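Local coordinates for protein profilin-2 (Mus musculus, PDB 2V8F) that binds actin and the proline-rich segments of partners such as the formin mDia1 and VASP, and so probably helps control actin filament assembly, at residues A[78-88]-A[99-107]. Sequence-based numbering, arbitrary orientation.
Sequences LYVDGDCTMDI and YNVAVGRAG. With SO4 (sulfate ion), chain D.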
loop_
_atom_site.group_PDB
_atom_site.type_symbol
_atom_site.label_atom_id
_atom_site.label_comp_id
_atom_site.label_asym_id
_atom_site.label_seq_id
_atom_site.Cartn_x
_atom_site.Cartn_y
_atom_site.Cartn_z
ATOM N N LEU A 78 -22.807 12.857 4.791
ATOM C CA LEU A 78 -22.471 11.645 5.543
ATOM C C LEU A 78 -23.690 10.791 5.916
ATOM O O LEU A 78 -23.595 9.580 6.017
ATOM C CB LEU A 78 -21.661 11.918 6.779
ATOM C CG LEU A 78 -20.733 10.761 7.176
ATOM C CD1 LEU A 78 -19.580 10.610 6.219
ATOM C CD2 LEU A 78 -20.256 10.974 8.625
ATOM N N TYR A 79 -24.812 11.504 6.063
ATOM C CA TYR A 79 -26.085 10.878 6.400
ATOM C C TYR A 79 -27.115 11.045 5.275
ATOM O O TYR A 79 -28.289 11.036 5.580
ATOM C CB TYR A 79 -26.654 11.408 7.738
ATOM C CG TYR A 79 -25.740 10.971 8.879
ATOM C CD1 TYR A 79 -25.819 9.673 9.354
ATOM C CD2 TYR A 79 -24.796 11.805 9.450
ATOM C CE1 TYR A 79 -25.038 9.189 10.372
ATOM C CE2 TYR A 79 -23.970 11.340 10.481
ATOM C CZ TYR A 79 -24.090 10.046 10.922
ATOM O OH TYR A 79 -23.312 9.518 11.942
ATOM N N VAL A 80 -26.664 11.178 4.036
ATOM C CA VAL A 80 -27.462 11.224 2.820
ATOM C C VAL A 80 -27.501 9.798 2.263
ATOM O O VAL A 80 -26.496 9.172 1.948
ATOM C CB VAL A 80 -26.941 12.196 1.759
ATOM C CG1 VAL A 80 -27.715 12.092 0.454
ATOM C CG2 VAL A 80 -27.007 13.637 2.304
ATOM N N ASP A 81 -28.747 9.300 2.207
ATOM C CA ASP A 81 -28.866 7.911 1.814
ATOM C C ASP A 81 -28.319 7.721 0.407
ATOM O O ASP A 81 -28.532 8.546 -0.486
ATOM C CB ASP A 81 -30.322 7.392 1.913
ATOM C CG ASP A 81 -30.406 6.707 3.275
ATOM O OD1 ASP A 81 -29.372 6.775 3.995
ATOM O OD2 ASP A 81 -31.450 6.140 3.600
ATOM N N GLY A 82 -27.585 6.629 0.243
ATOM C CA GLY A 82 -27.067 6.318 -1.084
ATOM C C GLY A 82 -25.819 7.097 -1.406
ATOM O O GLY A 82 -25.294 7.075 -2.515
ATOM N N ASP A 83 -25.333 7.833 -0.412
ATOM C CA ASP A 83 -24.104 8.615 -0.634
ATOM C C ASP A 83 -23.161 8.332 0.534
ATOM O O ASP A 83 -22.147 7.639 0.394
ATOM C CB ASP A 83 -24.459 10.094 -0.792
ATOM C CG ASP A 83 -23.276 10.969 -1.128
ATOM O OD1 ASP A 83 -22.151 10.563 -0.827
ATOM O OD2 ASP A 83 -23.472 12.060 -1.686
ATOM N N CYS A 84 -23.449 8.881 1.703
ATOM C CA CYS A 84 -22.727 8.575 2.918
ATOM C C CYS A 84 -21.246 9.001 2.848
ATOM O O CYS A 84 -20.382 8.307 3.369
ATOM C CB CYS A 84 -22.780 7.075 3.240
ATOM S SG CYS A 84 -24.516 6.563 3.579
ATOM N N THR A 85 -20.968 10.137 2.221
ATOM C CA THR A 85 -19.640 10.670 2.123
ATOM C C THR A 85 -19.595 12.070 2.698
ATOM O O THR A 85 -20.580 12.799 2.776
ATOM C CB THR A 85 -19.082 10.663 0.665
ATOM O OG1 THR A 85 -19.828 11.594 -0.099
ATOM C CG2 THR A 85 -19.095 9.253 0.075
ATOM N N MET A 86 -18.357 12.497 3.022
ATOM C CA MET A 86 -18.042 13.888 3.240
ATOM C C MET A 86 -16.724 14.202 2.530
ATOM O O MET A 86 -15.842 13.354 2.483
ATOM C CB MET A 86 -17.750 14.254 4.688
ATOM C CG MET A 86 -18.814 14.332 5.729
ATOM S SD MET A 86 -17.929 14.428 7.305
ATOM C CE MET A 86 -17.791 16.145 7.577
ATOM N N ASP A 87 -16.642 15.409 2.045
ATOM C CA ASP A 87 -15.450 15.944 1.427
ATOM C C ASP A 87 -14.849 17.008 2.321
ATOM O O ASP A 87 -15.523 17.913 2.815
ATOM C CB ASP A 87 -15.821 16.460 0.043
ATOM C CG ASP A 87 -16.505 15.348 -0.758
ATOM O OD1 ASP A 87 -15.820 14.343 -1.046
ATOM O OD2 ASP A 87 -17.706 15.538 -1.119
ATOM N N ILE A 88 -13.528 16.851 2.511
ATOM C CA ILE A 88 -12.768 17.692 3.413
ATOM C C ILE A 88 -11.514 18.213 2.716
ATOM O O ILE A 88 -11.075 17.620 1.722
ATOM C CB ILE A 88 -12.424 16.843 4.663
ATOM C CG1 ILE A 88 -13.681 16.582 5.504
ATOM C CG2 ILE A 88 -11.323 17.397 5.536
ATOM C CD1 ILE A 88 -13.584 15.483 6.534
ATOM N N TYR A 99 -4.444 19.444 0.740
ATOM C CA TYR A 99 -4.741 18.122 0.265
ATOM C C TYR A 99 -6.224 17.848 0.494
ATOM O O TYR A 99 -6.742 18.224 1.533
ATOM C CB TYR A 99 -3.944 17.022 0.976
ATOM C CG TYR A 99 -2.470 17.376 0.868
ATOM C CD1 TYR A 99 -1.793 17.152 -0.317
ATOM C CD2 TYR A 99 -1.776 17.936 1.924
ATOM C CE1 TYR A 99 -0.452 17.468 -0.449
ATOM C CE2 TYR A 99 -0.440 18.244 1.772
ATOM C CZ TYR A 99 0.240 18.022 0.601
ATOM O OH TYR A 99 1.577 18.331 0.484
ATOM N N ASN A 100 -6.824 17.218 -0.502
ATOM C CA ASN A 100 -8.231 16.848 -0.402
ATOM C C ASN A 100 -8.344 15.506 0.315
ATOM O O ASN A 100 -7.543 14.578 0.168
ATOM C CB ASN A 100 -8.841 16.805 -1.794
ATOM C CG ASN A 100 -8.773 18.139 -2.466
ATOM O OD1 ASN A 100 -9.216 19.154 -1.870
ATOM N ND2 ASN A 100 -8.237 18.170 -3.691
ATOM N N VAL A 101 -9.413 15.414 1.116
ATOM C CA VAL A 101 -9.755 14.241 1.885
ATOM C C VAL A 101 -11.194 13.836 1.585
ATOM O O VAL A 101 -12.059 14.705 1.550
ATOM C CB VAL A 101 -9.565 14.559 3.378
ATOM C CG1 VAL A 101 -10.199 13.463 4.267
ATOM C CG2 VAL A 101 -8.120 14.745 3.735
ATOM N N ALA A 102 -11.465 12.549 1.406
ATOM C CA ALA A 102 -12.817 12.066 1.325
ATOM C C ALA A 102 -13.042 11.046 2.456
ATOM O O ALA A 102 -12.124 10.272 2.794
ATOM C CB ALA A 102 -13.142 11.445 -0.009
ATOM N N VAL A 103 -14.225 11.021 3.022
ATOM C CA VAL A 103 -14.670 10.086 4.009
ATOM C C VAL A 103 -15.938 9.385 3.547
ATOM O O VAL A 103 -16.849 10.045 3.090
ATOM C CB VAL A 103 -14.960 10.830 5.339
ATOM C CG1 VAL A 103 -15.221 9.788 6.449
ATOM C CG2 VAL A 103 -13.895 11.835 5.746
ATOM N N GLY A 104 -15.965 8.067 3.672
ATOM C CA GLY A 104 -17.105 7.251 3.385
ATOM C C GLY A 104 -17.579 6.587 4.675
ATOM O O GLY A 104 -16.734 6.028 5.393
ATOM N N ARG A 105 -18.868 6.573 4.977
ATOM C CA ARG A 105 -19.391 5.992 6.194
ATOM C C ARG A 105 -20.125 4.694 5.893
ATOM O O ARG A 105 -21.171 4.718 5.211
ATOM C CB ARG A 105 -20.296 6.965 6.923
ATOM C CG ARG A 105 -20.838 6.479 8.228
ATOM C CD ARG A 105 -21.751 7.505 8.927
ATOM N NE ARG A 105 -22.957 7.658 8.076
ATOM C CZ ARG A 105 -24.000 6.867 8.132
ATOM N NH1 ARG A 105 -24.082 5.843 8.975
ATOM N NH2 ARG A 105 -25.025 7.091 7.302
ATOM N N ALA A 106 -19.613 3.588 6.385
ATOM C CA ALA A 106 -20.326 2.313 6.438
ATOM C C ALA A 106 -21.071 2.214 7.768
ATOM O O ALA A 106 -21.299 3.233 8.421
ATOM C CB ALA A 106 -19.355 1.186 6.174
ATOM N N GLY A 107 -21.519 1.027 8.152
ATOM C CA GLY A 107 -22.280 0.856 9.333
ATOM C C GLY A 107 -21.468 0.955 10.618
ATOM O O GLY A 107 -21.962 1.442 11.648
HETATM S S SO4 D . -26.472 2.906 9.000
HETATM O O1 SO4 D . -25.911 2.494 7.716
HETATM O O2 SO4 D . -27.705 2.165 9.251
HETATM O O3 SO4 D . -25.511 2.628 10.063
HETATM O O4 SO4 D . -26.763 4.337 8.968
#
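Ile88 lies beside Val101, the two side chains running alongside each other in one direction, with CB of Ile88 3.9 Å from CB of Val101. CD1 of Ile88 reaches diagonally to CG2 of Val103, 3.7 Å away. This follows from CG1 standing anti to the carbonyl carbon (chi1 -71°). Leu78 carries the apolar row on, packing CG and CD2 against CD of Arg105. Paired backbone hydrogen bonds join Met86 with Val103 and Ile88 with Val101. Beyond them, Arg105 N donates to Cys84 O at 2.8 Å. On the opposite sheet face, Asp87 forms a salt bridge with Arg75, and Asn125 of helix 121-137 hydrogen-bonds both Asp87 and Thr85.

At the polar edge, the Arg105 chain bends at chi3 (66°) and turns its guanidinium side-on to Leu78 O. Leu78 O accepts from NE of Arg105 at 2.9 Å and from NH2 of Arg105 at 3.1 Å. Both bonds lie in the guanidinium plane, which fixes its rotation. The Tyr79 ring lies over one guanidinium face, its CE1 above the centre and 3.4 Å from CZ of Arg105, the planes 23° apart. NH1 of Arg105 hydrogen-bonds the Tyr25 hydroxyl and a sulfate oxygen. The pairing is an antiparallel beta hairpin in the central sheet of the profilin fold.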